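Local structure of exoribonuclease II, mitochondrial (Candida glabrata, 6F3H) at residues D161-K166 against S366-V371; I262-S267 against Y292-T297; S422-H427 against E550-L555; K456-T461 against Q736-I741; S750-L755 against H818-I823. The protein degrades mitochondrial RNA in the 3' to 5' direction, as the magnesium-binding exoribonuclease component of the mtEXO RNA degradosome. The protein carries 1 engineered substitution. One frame throughout, in Å; residues are numbered along the deposited sequence.

Contact 1: residues D161-K166 against S366-V371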
# COMPACT_ATOMS: atom_id res chain seq x y z
N ASP A 161 -19.77 0.88 13.14
CA ASP A 161 -19.56 0.06 14.33
C ASP A 161 -19.31 1.00 15.49
O ASP A 161 -18.47 1.90 15.39
CB ASP A 161 -18.40 -0.93 14.17
CG ASP A 161 -18.31 -1.93 15.34
OD1 ASP A 161 -18.87 -1.66 16.43
OD2 ASP A 161 -17.74 -3.04 15.14
N SER A 162 -20.04 0.78 16.58
CA SER A 162 -19.98 1.65 17.74
C SER A 162 -18.57 1.77 18.33
O SER A 162 -18.30 2.74 19.05
CB SER A 162 -20.97 1.15 18.77
OG SER A 162 -20.68 1.70 20.04
N ARG A 163 -17.66 0.83 18.04
CA ARG A 163 -16.38 0.74 18.76
C ARG A 163 -15.22 1.49 18.10
O ARG A 163 -14.27 1.85 18.81
CB ARG A 163 -15.97 -0.73 18.95
CG ARG A 163 -17.05 -1.65 19.50
CD ARG A 163 -16.56 -3.07 19.67
NE ARG A 163 -16.33 -3.71 18.38
CZ ARG A 163 -16.97 -4.80 17.96
NH1 ARG A 163 -17.86 -5.41 18.74
NH2 ARG A 163 -16.70 -5.29 16.76
N GLY A 164 -15.26 1.72 16.79
CA GLY A 164 -14.20 2.48 16.14
C GLY A 164 -14.35 2.52 14.63
O GLY A 164 -15.27 1.92 14.05
N SER A 165 -13.40 3.21 14.01
CA SER A 165 -13.38 3.36 12.56
C SER A 165 -13.40 1.99 11.89
O SER A 165 -12.71 1.07 12.34
CB SER A 165 -12.13 4.14 12.16
OG SER A 165 -11.79 3.98 10.79
N LYS A 166 -14.19 1.86 10.82
CA LYS A 166 -14.34 0.60 10.09
C LYS A 166 -14.49 0.86 8.59
O LYS A 166 -15.40 1.58 8.18
CB LYS A 166 -15.55 -0.22 10.55
CG LYS A 166 -15.91 -1.26 9.50
CD LYS A 166 -17.36 -1.65 9.46
CE LYS A 166 -17.56 -3.00 10.10
NZ LYS A 166 -19.02 -3.34 10.10
N SER A 366 -8.28 0.36 23.44
CA SER A 366 -9.71 0.41 23.16
C SER A 366 -9.98 0.44 21.65
O SER A 366 -9.18 0.97 20.88
CB SER A 366 -10.35 1.63 23.82
N GLY A 367 -11.11 -0.13 21.24
CA GLY A 367 -11.47 -0.13 19.84
C GLY A 367 -11.99 -1.46 19.34
O GLY A 367 -12.57 -2.25 20.09
N ILE A 368 -11.83 -1.68 18.04
CA ILE A 368 -12.15 -2.96 17.41
C ILE A 368 -10.92 -3.85 17.31
O ILE A 368 -11.00 -5.05 17.57
CB ILE A 368 -12.77 -2.72 16.03
CG1 ILE A 368 -14.03 -1.89 16.20
CG2 ILE A 368 -13.07 -4.04 15.34
CD1 ILE A 368 -14.96 -2.03 15.07
N SER A 369 -9.79 -3.28 16.89
CA SER A 369 -8.56 -4.05 16.81
C SER A 369 -8.06 -4.45 18.20
O SER A 369 -7.37 -5.46 18.33
CB SER A 369 -7.49 -3.25 16.06
OG SER A 369 -7.59 -1.86 16.33
N SER A 370 -8.42 -3.68 19.23
CA SER A 370 -8.06 -4.09 20.58
C SER A 370 -8.88 -5.30 21.01
O SER A 370 -8.41 -6.13 21.79
CB SER A 370 -8.27 -2.93 21.55
N VAL A 371 -10.10 -5.42 20.48
CA VAL A 371 -10.90 -6.62 20.70
C VAL A 371 -10.26 -7.82 20.03
O VAL A 371 -10.14 -8.91 20.61
CB VAL A 371 -12.33 -6.38 20.17
CG1 VAL A 371 -13.10 -7.70 20.07
CG2 VAL A 371 -13.07 -5.34 21.01

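Contact 2: residues I262-S267 against Y292-T297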
# COMPACT_ATOMS: atom_id res chain seq x y z
N ILE A 262 -16.63 21.09 20.28
CA ILE A 262 -16.80 22.40 19.67
C ILE A 262 -17.69 23.26 20.53
O ILE A 262 -17.39 24.43 20.79
CB ILE A 262 -17.38 22.26 18.25
CG1 ILE A 262 -16.28 21.85 17.28
CG2 ILE A 262 -18.10 23.54 17.83
CD1 ILE A 262 -16.77 21.07 16.08
N THR A 263 -18.79 22.69 20.99
CA THR A 263 -19.70 23.45 21.82
C THR A 263 -19.01 23.93 23.08
O THR A 263 -19.06 25.12 23.41
CB THR A 263 -20.88 22.57 22.18
OG1 THR A 263 -21.43 22.01 20.98
CG2 THR A 263 -21.91 23.40 22.88
N ARG A 264 -18.30 23.04 23.77
CA ARG A 264 -17.76 23.47 25.05
C ARG A 264 -16.66 24.51 24.87
O ARG A 264 -16.43 25.33 25.77
CB ARG A 264 -17.31 22.25 25.87
CG ARG A 264 -16.62 22.63 27.16
CD ARG A 264 -16.77 21.58 28.24
NE ARG A 264 -16.70 22.23 29.55
CZ ARG A 264 -15.57 22.58 30.16
NH1 ARG A 264 -15.59 23.18 31.35
NH2 ARG A 264 -14.40 22.31 29.58
N LEU A 265 -16.04 24.55 23.71
CA LEU A 265 -14.93 25.47 23.50
C LEU A 265 -15.34 26.85 23.01
O LEU A 265 -14.56 27.79 23.19
CB LEU A 265 -13.97 24.85 22.51
CG LEU A 265 -13.09 23.76 23.08
CD1 LEU A 265 -12.05 23.50 22.06
CD2 LEU A 265 -12.45 24.18 24.38
N GLU A 266 -16.52 27.00 22.41
CA GLU A 266 -16.95 28.29 21.86
C GLU A 266 -17.87 29.09 22.79
O GLU A 266 -18.05 30.31 22.58
CB GLU A 266 -17.67 28.05 20.54
CG GLU A 266 -16.72 27.87 19.39
CD GLU A 266 -17.43 27.49 18.12
OE1 GLU A 266 -16.80 27.58 17.05
OE2 GLU A 266 -18.63 27.13 18.19
N SER A 267 -18.47 28.44 23.78
CA SER A 267 -19.40 29.10 24.68
C SER A 267 -18.69 30.19 25.46
O SER A 267 -17.48 30.13 25.71
CB SER A 267 -20.02 28.09 25.62
OG SER A 267 -19.09 27.77 26.63
N TYR A 292 -8.43 19.53 31.00
CA TYR A 292 -8.58 19.68 29.57
C TYR A 292 -8.03 18.50 28.82
O TYR A 292 -7.31 18.68 27.84
CB TYR A 292 -7.87 20.96 29.11
CG TYR A 292 -8.53 22.23 29.60
CD1 TYR A 292 -9.80 22.60 29.17
CD2 TYR A 292 -7.88 23.07 30.50
CE1 TYR A 292 -10.42 23.78 29.62
CE2 TYR A 292 -8.49 24.25 30.96
CZ TYR A 292 -9.75 24.59 30.52
OH TYR A 292 -10.34 25.75 30.98
N ASP A 293 -8.35 17.28 29.23
CA ASP A 293 -7.82 16.18 28.44
C ASP A 293 -8.54 16.09 27.10
O ASP A 293 -7.95 15.63 26.11
CB ASP A 293 -7.90 14.84 29.18
CG ASP A 293 -6.84 13.84 28.68
OD1 ASP A 293 -5.70 14.27 28.38
OD2 ASP A 293 -7.13 12.62 28.57
N TYR A 294 -9.79 16.55 27.04
CA TYR A 294 -10.44 16.54 25.74
C TYR A 294 -9.70 17.38 24.71
O TYR A 294 -9.84 17.14 23.51
CB TYR A 294 -11.88 17.00 25.89
CG TYR A 294 -12.08 18.44 26.28
CD1 TYR A 294 -12.01 18.84 27.60
CD2 TYR A 294 -12.39 19.39 25.32
CE1 TYR A 294 -12.23 20.16 27.96
CE2 TYR A 294 -12.61 20.71 25.66
CZ TYR A 294 -12.53 21.10 26.97
OH TYR A 294 -12.78 22.43 27.28
N ILE A 295 -8.88 18.33 25.14
CA ILE A 295 -8.12 19.08 24.16
C ILE A 295 -6.87 18.34 23.76
O ILE A 295 -6.43 18.41 22.61
CB ILE A 295 -7.77 20.48 24.70
CG1 ILE A 295 -9.05 21.25 25.02
CG2 ILE A 295 -6.87 21.21 23.73
CD1 ILE A 295 -8.81 22.72 25.31
N ARG A 296 -6.24 17.64 24.68
CA ARG A 296 -5.11 16.85 24.25
C ARG A 296 -5.56 15.90 23.17
O ARG A 296 -4.94 15.83 22.10
CB ARG A 296 -4.50 16.11 25.42
CG ARG A 296 -3.73 17.02 26.30
CD ARG A 296 -2.77 16.25 27.12
NE ARG A 296 -3.36 15.39 28.14
CZ ARG A 296 -2.80 15.25 29.33
NH1 ARG A 296 -1.69 15.91 29.62
NH2 ARG A 296 -3.33 14.46 30.25
N THR A 297 -6.69 15.25 23.40
CA THR A 297 -7.30 14.37 22.41
C THR A 297 -7.42 15.07 21.07
O THR A 297 -7.13 14.49 20.02
CB THR A 297 -8.69 13.95 22.87
OG1 THR A 297 -8.59 13.15 24.05
CG2 THR A 297 -9.35 13.15 21.78

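Contact 3: residues S422-H427 against E550-L555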
# COMPACT_ATOMS: atom_id res chain seq x y z
N SER A 422 19.83 -29.59 -12.66
CA SER A 422 19.66 -29.45 -11.22
C SER A 422 18.17 -29.48 -10.89
O SER A 422 17.34 -29.00 -11.67
CB SER A 422 20.25 -28.14 -10.69
OG SER A 422 21.43 -27.76 -11.38
N ARG A 423 17.84 -30.02 -9.73
CA ARG A 423 16.46 -30.00 -9.28
C ARG A 423 16.34 -29.07 -8.09
O ARG A 423 17.18 -29.09 -7.18
CB ARG A 423 15.94 -31.38 -8.87
CG ARG A 423 14.55 -31.27 -8.26
CD ARG A 423 13.95 -32.60 -7.87
NE ARG A 423 14.15 -33.62 -8.89
CZ ARG A 423 14.67 -34.81 -8.65
NH1 ARG A 423 15.05 -35.13 -7.42
NH2 ARG A 423 14.83 -35.69 -9.64
N ILE A 424 15.28 -28.26 -8.10
CA ILE A 424 15.09 -27.20 -7.14
C ILE A 424 13.80 -27.40 -6.37
O ILE A 424 12.77 -27.75 -6.94
CB ILE A 424 15.09 -25.85 -7.83
CG1 ILE A 424 16.24 -25.85 -8.82
CG2 ILE A 424 15.18 -24.79 -6.80
CD1 ILE A 424 17.60 -25.88 -8.16
N HIS A 425 13.88 -27.13 -5.07
CA HIS A 425 12.74 -27.23 -4.18
C HIS A 425 12.60 -25.95 -3.41
O HIS A 425 13.55 -25.52 -2.74
CB HIS A 425 12.92 -28.39 -3.22
CG HIS A 425 13.03 -29.71 -3.91
ND1 HIS A 425 11.93 -30.47 -4.25
CD2 HIS A 425 14.11 -30.40 -4.32
CE1 HIS A 425 12.33 -31.58 -4.83
NE2 HIS A 425 13.65 -31.57 -4.89
N ILE A 426 11.42 -25.36 -3.49
CA ILE A 426 11.10 -24.14 -2.78
C ILE A 426 10.06 -24.49 -1.76
O ILE A 426 8.93 -24.84 -2.11
CB ILE A 426 10.59 -23.07 -3.73
CG1 ILE A 426 11.43 -23.12 -4.98
CG2 ILE A 426 10.66 -21.72 -3.08
CD1 ILE A 426 12.87 -22.73 -4.70
N HIS A 427 10.45 -24.41 -0.51
CA HIS A 427 9.58 -24.81 0.57
C HIS A 427 9.03 -23.57 1.21
O HIS A 427 9.78 -22.75 1.74
CB HIS A 427 10.32 -25.66 1.60
CG HIS A 427 11.21 -26.66 0.97
ND1 HIS A 427 10.72 -27.76 0.31
CD2 HIS A 427 12.56 -26.74 0.92
CE1 HIS A 427 11.74 -28.46 -0.15
NE2 HIS A 427 12.86 -27.87 0.21
N GLU A 550 26.82 -21.94 -4.22
CA GLU A 550 27.46 -21.41 -5.42
C GLU A 550 26.68 -21.83 -6.64
O GLU A 550 26.51 -21.06 -7.59
CB GLU A 550 28.91 -21.86 -5.53
CG GLU A 550 29.68 -21.70 -4.25
CD GLU A 550 31.09 -22.21 -4.36
OE1 GLU A 550 31.44 -22.77 -5.43
OE2 GLU A 550 31.86 -22.03 -3.38
N LEU A 551 26.17 -23.05 -6.61
CA LEU A 551 25.36 -23.52 -7.71
C LEU A 551 24.10 -22.70 -7.83
O LEU A 551 23.73 -22.28 -8.93
CB LEU A 551 25.04 -24.99 -7.50
CG LEU A 551 24.45 -25.66 -8.72
CD1 LEU A 551 25.11 -25.21 -10.03
CD2 LEU A 551 24.61 -27.14 -8.49
N LEU A 552 23.44 -22.43 -6.71
CA LEU A 552 22.22 -21.63 -6.73
C LEU A 552 22.50 -20.22 -7.23
O LEU A 552 21.72 -19.68 -8.03
CB LEU A 552 21.60 -21.57 -5.34
CG LEU A 552 20.84 -22.82 -4.90
CD1 LEU A 552 20.45 -22.74 -3.44
CD2 LEU A 552 19.60 -23.01 -5.77
N HIS A 553 23.58 -19.62 -6.77
CA HIS A 553 23.90 -18.27 -7.20
C HIS A 553 24.18 -18.22 -8.70
O HIS A 553 23.73 -17.30 -9.39
CB HIS A 553 25.08 -17.73 -6.40
CG HIS A 553 25.60 -16.42 -6.90
ND1 HIS A 553 26.75 -16.32 -7.65
CD2 HIS A 553 25.12 -15.16 -6.77
CE1 HIS A 553 26.97 -15.05 -7.94
NE2 HIS A 553 25.99 -14.33 -7.43
N THR A 554 24.92 -19.19 -9.22
CA THR A 554 25.20 -19.19 -10.65
C THR A 554 23.94 -19.43 -11.47
O THR A 554 23.81 -18.92 -12.59
CB THR A 554 26.27 -20.22 -10.95
OG1 THR A 554 25.89 -21.43 -10.30
CG2 THR A 554 27.62 -19.76 -10.37
N LEU A 555 22.97 -20.16 -10.91
CA LEU A 555 21.71 -20.37 -11.60
C LEU A 555 20.90 -19.09 -11.67
O LEU A 555 20.33 -18.77 -12.72
CB LEU A 555 20.91 -21.47 -10.90
CG LEU A 555 21.42 -22.89 -11.14
CD1 LEU A 555 20.81 -23.86 -10.15
CD2 LEU A 555 21.03 -23.26 -12.55

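Contact 4: residues K456-T461 against Q736-I741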
# COMPACT_ATOMS: atom_id res chain seq x y z
N LYS A 456 -8.76 -9.80 7.14
CA LYS A 456 -9.08 -8.40 7.30
C LYS A 456 -7.81 -7.57 7.38
O LYS A 456 -7.64 -6.62 6.62
CB LYS A 456 -9.95 -8.21 8.54
CG LYS A 456 -10.47 -6.80 8.76
CD LYS A 456 -11.23 -6.73 10.08
CE LYS A 456 -10.61 -5.70 11.05
NZ LYS A 456 -9.14 -5.84 11.33
N ARG A 457 -6.88 -7.95 8.26
CA ARG A 457 -5.56 -7.33 8.23
C ARG A 457 -4.83 -7.81 7.00
O ARG A 457 -3.90 -8.59 7.12
CB ARG A 457 -4.70 -7.74 9.41
CG ARG A 457 -5.38 -8.12 10.65
CD ARG A 457 -4.29 -8.11 11.68
NE ARG A 457 -4.76 -8.15 13.06
CZ ARG A 457 -3.93 -8.16 14.11
NH1 ARG A 457 -2.62 -8.14 13.91
NH2 ARG A 457 -4.41 -8.16 15.34
N ALA A 458 -5.21 -7.35 5.83
CA ALA A 458 -4.80 -8.05 4.61
C ALA A 458 -3.29 -8.25 4.45
O ALA A 458 -2.90 -8.93 3.51
CB ALA A 458 -5.34 -7.28 3.41
N PHE A 459 -2.43 -7.64 5.27
CA PHE A 459 -1.00 -7.91 5.22
C PHE A 459 -0.44 -7.77 6.61
O PHE A 459 -1.10 -7.31 7.54
CB PHE A 459 -0.23 -6.98 4.28
CG PHE A 459 -0.81 -6.89 2.89
CD1 PHE A 459 -2.00 -6.23 2.65
CD2 PHE A 459 -0.19 -7.51 1.84
CE1 PHE A 459 -2.54 -6.19 1.38
CE2 PHE A 459 -0.74 -7.47 0.55
CZ PHE A 459 -1.91 -6.81 0.33
N THR A 460 0.80 -8.17 6.77
CA THR A 460 1.48 -7.77 7.98
C THR A 460 1.89 -6.33 7.78
O THR A 460 2.15 -5.90 6.65
CB THR A 460 2.67 -8.68 8.27
OG1 THR A 460 2.18 -9.86 8.91
CG2 THR A 460 3.57 -8.03 9.22
N THR A 461 1.83 -5.56 8.86
CA THR A 461 2.17 -4.14 8.87
C THR A 461 3.59 -3.96 9.38
O THR A 461 3.88 -4.21 10.55
CB THR A 461 1.16 -3.38 9.72
OG1 THR A 461 -0.16 -3.58 9.19
CG2 THR A 461 1.47 -1.92 9.65
N GLN A 736 -6.33 -4.73 -1.92
CA GLN A 736 -5.74 -3.56 -2.55
C GLN A 736 -5.94 -2.33 -1.68
O GLN A 736 -5.02 -1.52 -1.53
CB GLN A 736 -6.35 -3.35 -3.92
CG GLN A 736 -5.70 -2.23 -4.62
CD GLN A 736 -4.35 -2.60 -5.15
OE1 GLN A 736 -4.27 -3.24 -6.19
NE2 GLN A 736 -3.28 -2.16 -4.48
N ALA A 737 -7.12 -2.20 -1.08
CA ALA A 737 -7.34 -1.12 -0.12
C ALA A 737 -6.25 -1.12 0.94
O ALA A 737 -5.50 -0.15 1.08
CB ALA A 737 -8.71 -1.28 0.52
N ARG A 738 -6.10 -2.24 1.66
CA ARG A 738 -5.13 -2.28 2.75
C ARG A 738 -3.72 -2.15 2.23
O ARG A 738 -2.85 -1.67 2.94
CB ARG A 738 -5.26 -3.57 3.53
CG ARG A 738 -6.44 -3.57 4.39
CD ARG A 738 -6.09 -2.80 5.63
NE ARG A 738 -4.77 -3.21 6.09
CZ ARG A 738 -4.12 -2.60 7.07
NH1 ARG A 738 -2.92 -3.06 7.43
NH2 ARG A 738 -4.65 -1.54 7.68
N ALA A 739 -3.48 -2.59 1.00
CA ALA A 739 -2.16 -2.41 0.44
C ALA A 739 -1.85 -0.94 0.28
O ALA A 739 -0.78 -0.49 0.65
CB ALA A 739 -2.07 -3.10 -0.91
N ASP A 740 -2.82 -0.17 -0.20
CA ASP A 740 -2.58 1.24 -0.45
C ASP A 740 -2.31 1.99 0.83
O ASP A 740 -1.31 2.70 0.95
CB ASP A 740 -3.77 1.82 -1.17
CG ASP A 740 -3.99 1.14 -2.47
OD1 ASP A 740 -2.99 0.92 -3.19
OD2 ASP A 740 -5.16 0.81 -2.74
N ILE A 741 -3.22 1.86 1.80
CA ILE A 741 -3.03 2.46 3.12
C ILE A 741 -1.62 2.20 3.65
O ILE A 741 -0.96 3.11 4.18
CB ILE A 741 -4.10 1.92 4.10
CG1 ILE A 741 -5.50 2.35 3.65
CG2 ILE A 741 -3.78 2.33 5.52
CD1 ILE A 741 -6.63 1.78 4.51

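Contact 5: residues S750-L755 against H818-I823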
# COMPACT_ATOMS: atom_id res chain seq x y z
N SER A 750 8.31 6.88 7.77
CA SER A 750 9.73 6.96 7.47
C SER A 750 10.13 8.38 7.14
O SER A 750 11.17 8.86 7.58
CB SER A 750 10.05 6.01 6.34
OG SER A 750 9.79 4.67 6.72
N THR A 751 9.30 9.07 6.37
CA THR A 751 9.47 10.50 6.18
C THR A 751 9.56 11.24 7.50
O THR A 751 10.44 12.08 7.70
CB THR A 751 8.34 11.05 5.36
OG1 THR A 751 8.28 10.33 4.14
CG2 THR A 751 8.61 12.45 5.07
N TYR A 752 8.63 10.95 8.42
CA TYR A 752 8.67 11.64 9.70
C TYR A 752 10.03 11.49 10.31
O TYR A 752 10.61 12.48 10.78
CB TYR A 752 7.61 11.07 10.64
CG TYR A 752 7.76 11.43 12.11
CD1 TYR A 752 7.57 12.74 12.56
CD2 TYR A 752 8.04 10.47 13.06
CE1 TYR A 752 7.68 13.06 13.92
CE2 TYR A 752 8.15 10.79 14.42
CZ TYR A 752 7.98 12.07 14.84
OH TYR A 752 8.12 12.27 16.20
N TRP A 753 10.61 10.29 10.24
CA TRP A 753 11.90 10.01 10.86
C TRP A 753 13.06 10.55 10.03
O TRP A 753 14.05 11.04 10.60
CB TRP A 753 12.05 8.52 11.10
CG TRP A 753 11.14 7.99 12.17
CD1 TRP A 753 10.09 7.15 11.98
CD2 TRP A 753 11.18 8.27 13.58
NE1 TRP A 753 9.49 6.86 13.18
CE2 TRP A 753 10.13 7.54 14.17
CE3 TRP A 753 11.99 9.05 14.39
CZ2 TRP A 753 9.87 7.58 15.54
CZ3 TRP A 753 11.74 9.08 15.75
CH2 TRP A 753 10.68 8.35 16.31
N THR A 754 13.02 10.43 8.71
CA THR A 754 14.02 11.10 7.89
C THR A 754 14.14 12.55 8.30
O THR A 754 15.23 13.04 8.59
CB THR A 754 13.64 11.04 6.42
OG1 THR A 754 13.43 9.69 6.05
CG2 THR A 754 14.74 11.63 5.58
N LEU A 755 12.99 13.25 8.38
CA LEU A 755 12.99 14.68 8.66
C LEU A 755 13.40 14.98 10.10
O LEU A 755 14.20 15.89 10.34
CB LEU A 755 11.63 15.28 8.38
CG LEU A 755 11.06 15.19 6.97
CD1 LEU A 755 9.84 16.08 6.83
CD2 LEU A 755 12.07 15.53 5.92
N HIS A 818 8.62 20.43 8.56
CA HIS A 818 7.51 19.95 9.38
C HIS A 818 7.35 18.46 9.23
O HIS A 818 6.63 17.99 8.34
CB HIS A 818 6.22 20.67 9.04
CG HIS A 818 6.33 22.15 9.18
ND1 HIS A 818 6.52 22.98 8.11
CD2 HIS A 818 6.24 22.94 10.27
CE1 HIS A 818 6.57 24.23 8.53
NE2 HIS A 818 6.39 24.23 9.84
N PRO A 819 7.94 17.70 10.16
CA PRO A 819 8.00 16.24 10.01
C PRO A 819 6.64 15.56 10.02
O PRO A 819 6.35 14.76 9.13
CB PRO A 819 8.87 15.82 11.20
CG PRO A 819 9.58 17.08 11.60
CD PRO A 819 8.63 18.17 11.37
N LEU A 820 5.80 15.82 11.03
CA LEU A 820 4.50 15.17 11.08
C LEU A 820 3.66 15.49 9.86
O LEU A 820 2.69 14.77 9.58
CB LEU A 820 3.75 15.59 12.33
CG LEU A 820 3.95 14.58 13.43
CD1 LEU A 820 3.29 15.07 14.68
CD2 LEU A 820 3.39 13.26 12.98
N ASP A 821 4.02 16.54 9.13
CA ASP A 821 3.27 16.96 7.96
C ASP A 821 3.92 16.51 6.67
O ASP A 821 3.23 16.47 5.63
CB ASP A 821 3.16 18.49 7.95
CG ASP A 821 2.66 19.07 9.26
OD1 ASP A 821 3.48 19.28 10.18
OD2 ASP A 821 1.47 19.42 9.32
N GLY A 822 5.20 16.16 6.69
CA GLY A 822 5.90 15.77 5.48
C GLY A 822 6.34 16.96 4.66
O GLY A 822 6.48 16.85 3.44
N ILE A 823 6.56 18.10 5.30
CA ILE A 823 6.83 19.33 4.58
C ILE A 823 8.30 19.62 4.68
O ILE A 823 8.90 19.50 5.76
CB ILE A 823 6.00 20.50 5.12
CG1 ILE A 823 4.57 20.39 4.63
CG2 ILE A 823 6.60 21.82 4.66
CD1 ILE A 823 3.60 21.02 5.60

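Contact 1: residues D161-K166 against S366-V371
The backbone makes a type I beta turn from Asp161 to Gly164, and the residues leading into helix 369-378 lie against it, with the CA atoms of Arg163 and Gly367 5.1 Å apart. OD1 of Asp161 accepts from the backbone N of Arg163 at 3.2 Å, an Asx turn. The N-H arrives from above the carboxylate plane. OD2 of Asp161 forms a salt bridge with NH2 of Arg163 at 3.0 Å. This oxygen lies well out of the guanidinium plane, so charge alone holds the pair. A bend at chi3 (-70°) shapes the Arg163 chain on its way to the carboxylate.

Ile368 is the main apolar partner. It crosses Arg163 at about a right angle, with its CG1 3.6 Å from CB of Arg163 and at the edge of the guanidinium. Its CD1 meets the Asp161 carboxylate tip to tip. Val371 touches the arginine more loosely, through CG2. The contact is at the surface and joins the loop between helix 123-159 and strand 166-169 to helix 369-378. The backbone angles of Gly367 suit glycine, and its CA lies 3.6 Å from O of Arg163 in a CA-H...O contact, with 162° at the hydrogen.

Contact 2: residues I262-S267 against Y292-T297
Arg264 runs out from helix 251-281 with its chain extended and brings its NH2 up to the hydroxyl end of Tyr294, the two side chains crossing at about a right angle. CG of Arg264 is anti to the backbone N (chi1 175°). NH2 of Arg264 gives a weak hydrogen bond to OH of Tyr294 at 2.8 Å, bent to 118° at the hydrogen. The guanidinium and ring planes are 78° apart, and the phenol oxygen sits at the guanidinium edge. NH2 of Arg264 has a stronger partner in Glu272, two turns further along the same helix, with which it makes a salt bridge. Glu272 also takes a weak hydrogen bond from the hydroxyl of Tyr292.

Tyr294 holds its ring in the crowded position between the backbone N and the carbonyl carbon. One face of the ring is overlaid by CG1 of the next residue, Ile295. At the ring edge, CD2 of Leu265 comes tip to tip, 3.7 Å from CE2 of Tyr294. The same CD2 of Leu265 is 4.0 Å from CD1 of Ile295. Ile316 of helix 311-322 touches Leu265 as well. The segment axes stay 11.8 Å apart, so long side chains bridge the gap. The arrangement is that of two steeply crossed helices, close in sequence, within an all-helical region.

Contact 3: residues S422-H427 against E550-L555
Ile424 and Ser422 point from one face of strand 421-429 toward three leucines of helix 543-567. Two residues apart on the strand, they share a face, and the helix segment passes across at 93° to the strand direction. Leu551, Leu552 and Leu555 lie together on the helix side that meets them.

The methyl CD1 of Ile424 carries the apolar part. It touches CD2 of Leu552 at 4.2 Å and CD1 of Leu555 at 4.3 Å, so it sits against the branch ends of two leucines. Leu555 directs its CG anti to the carbonyl carbon, and its CD1 also lies 4.1 Å from OG of Ser422. Leu551 reaches the same hydroxyl from one helical turn before Leu555, with CD2 4.3 Å from OG of Ser422. These are light van der Waals contacts, and the segment axes are 11.1 Å apart.

On the other strand face, His425 and His427 both make edge-to-face ring contacts with Phe392. Both segments belong to the RNB domain. The side chain of Leu552 is about 13 Å from the bound magnesium ion. Strand 421-429 runs between strands 488-499 and 410-416. Ile414 of the latter touches Ile424 and Leu551, while helix 603-625 meets Leu552 through Phe611 and Ile426 through Thr615.

Contact 4: residues K456-T461 against Q736-I741
Arg738 is the centre of the first shell. Its CB lies 3.7 Å from CB of Ala458, and its CG runs beside the same methyl and 4.0 Å from O of Lys456. The chain then bends at chi2 (-81°) and again at chi3 (-44°). These bends carry the guanidinium along the loop to Thr461. NH1 of Arg738 gives a weak hydrogen bond to OG1 of Thr461 at 3.3 Å, with 123° at the hydrogen. The hydroxyl lies in the guanidinium plane, at its edge. The two side chains cross at about a right angle.

Phe459 meets the helix backbone one residue further on. Its CE1 is 3.7 Å from N of Ala739, and both CE1 and CZ of the ring lie 3.9 Å from CB of Ala739. Leu742 of the same helix touches Phe459 and Thr461.

The loop is shaped by an inverse gamma turn centred on Arg457, with a weak bond from N of Ala458 to O of Lys456. Further out, Lys456 makes a salt bridge with Glu372. Backbone bonds tie Ala458 to Gly703, Thr460 to Arg701 and Thr461 to Val468. The nearest atom of the contact is about 6 Å from the bound nucleic acid. The arrangement is a loop of the RNB domain, between helix 449-456 and strand 461-462, laid on the flank of the long helix 725-761.

Contact 5: residues S750-L755 against H818-I823
The indole of Trp753 carries CD2 of Tyr752 on one face, 3.7 Å above the plane and over its centre. The Tyr752 ring meets the opposing loop at its edge, where N of Leu820 and the carbonyl carbon of Pro819 lie near the ring plane. CB of Pro819 approaches obliquely, 3.6 Å from CD1 of Tyr752. The ring of His818 has CG2 of Ile823 at its edge.

Tyr752 takes its place with CG anti to the backbone N (chi1 165°). Its side chain crosses Pro819 obliquely. It lies alongside Leu820 and points the same way, with CE1 of Tyr752 4.1 Å from CG of Leu820. The phenol oxygen bonds to Lys756, one turn on.

Leu755 packs against Pro819 from the next turn of the helix. Its CB is 4.0 Å from CB of Pro819. CD1 of Leu755 reaches further, to 3.7 Å from CA of Pro819 and also 3.7 Å from O of Ile823. CG2 of Thr751 touches CA of Gly822 at 4.3 Å.

The loop is the tight connection of a beta hairpin between strands 808-818 and 823-827. Gly822 and Ile823 both face His818 in a G1 beta bulge. The glycine angles (phi 80°) suit this position. O of His818 accepts from N of Ile823 and N of Asp821. The hairpin lies in the C-terminal five-stranded sheet, consistent with the S1 domain of RNase II relatives. Beyond the helix contact, Asp821 bonds through OD2 to the backbone N of Arg334 and through OD1 to OG of Ser335.

From the N terminus, contact 1 opens at residues 161-166, in the loop before strand 166-169, and closes a loop of about 200 residues on helix 369-378. Contact 2 is nested inside that loop and joins helix 251-281 to helix 293-303. Contact 3 then opens on strand 421-429 in the RNB domain. Contact 4 opens at 456-461, before contact 3 closes on helix 543-567, so the two cross. Contact 4 closes on helix 725-761, and contact 5 opens on that same helix. It closes at 818-823 and ties the helix to the C-terminal sheet. Contacts 2 and 3 lie on opposite sides of the chain's centre, their centres about 64 Å apart.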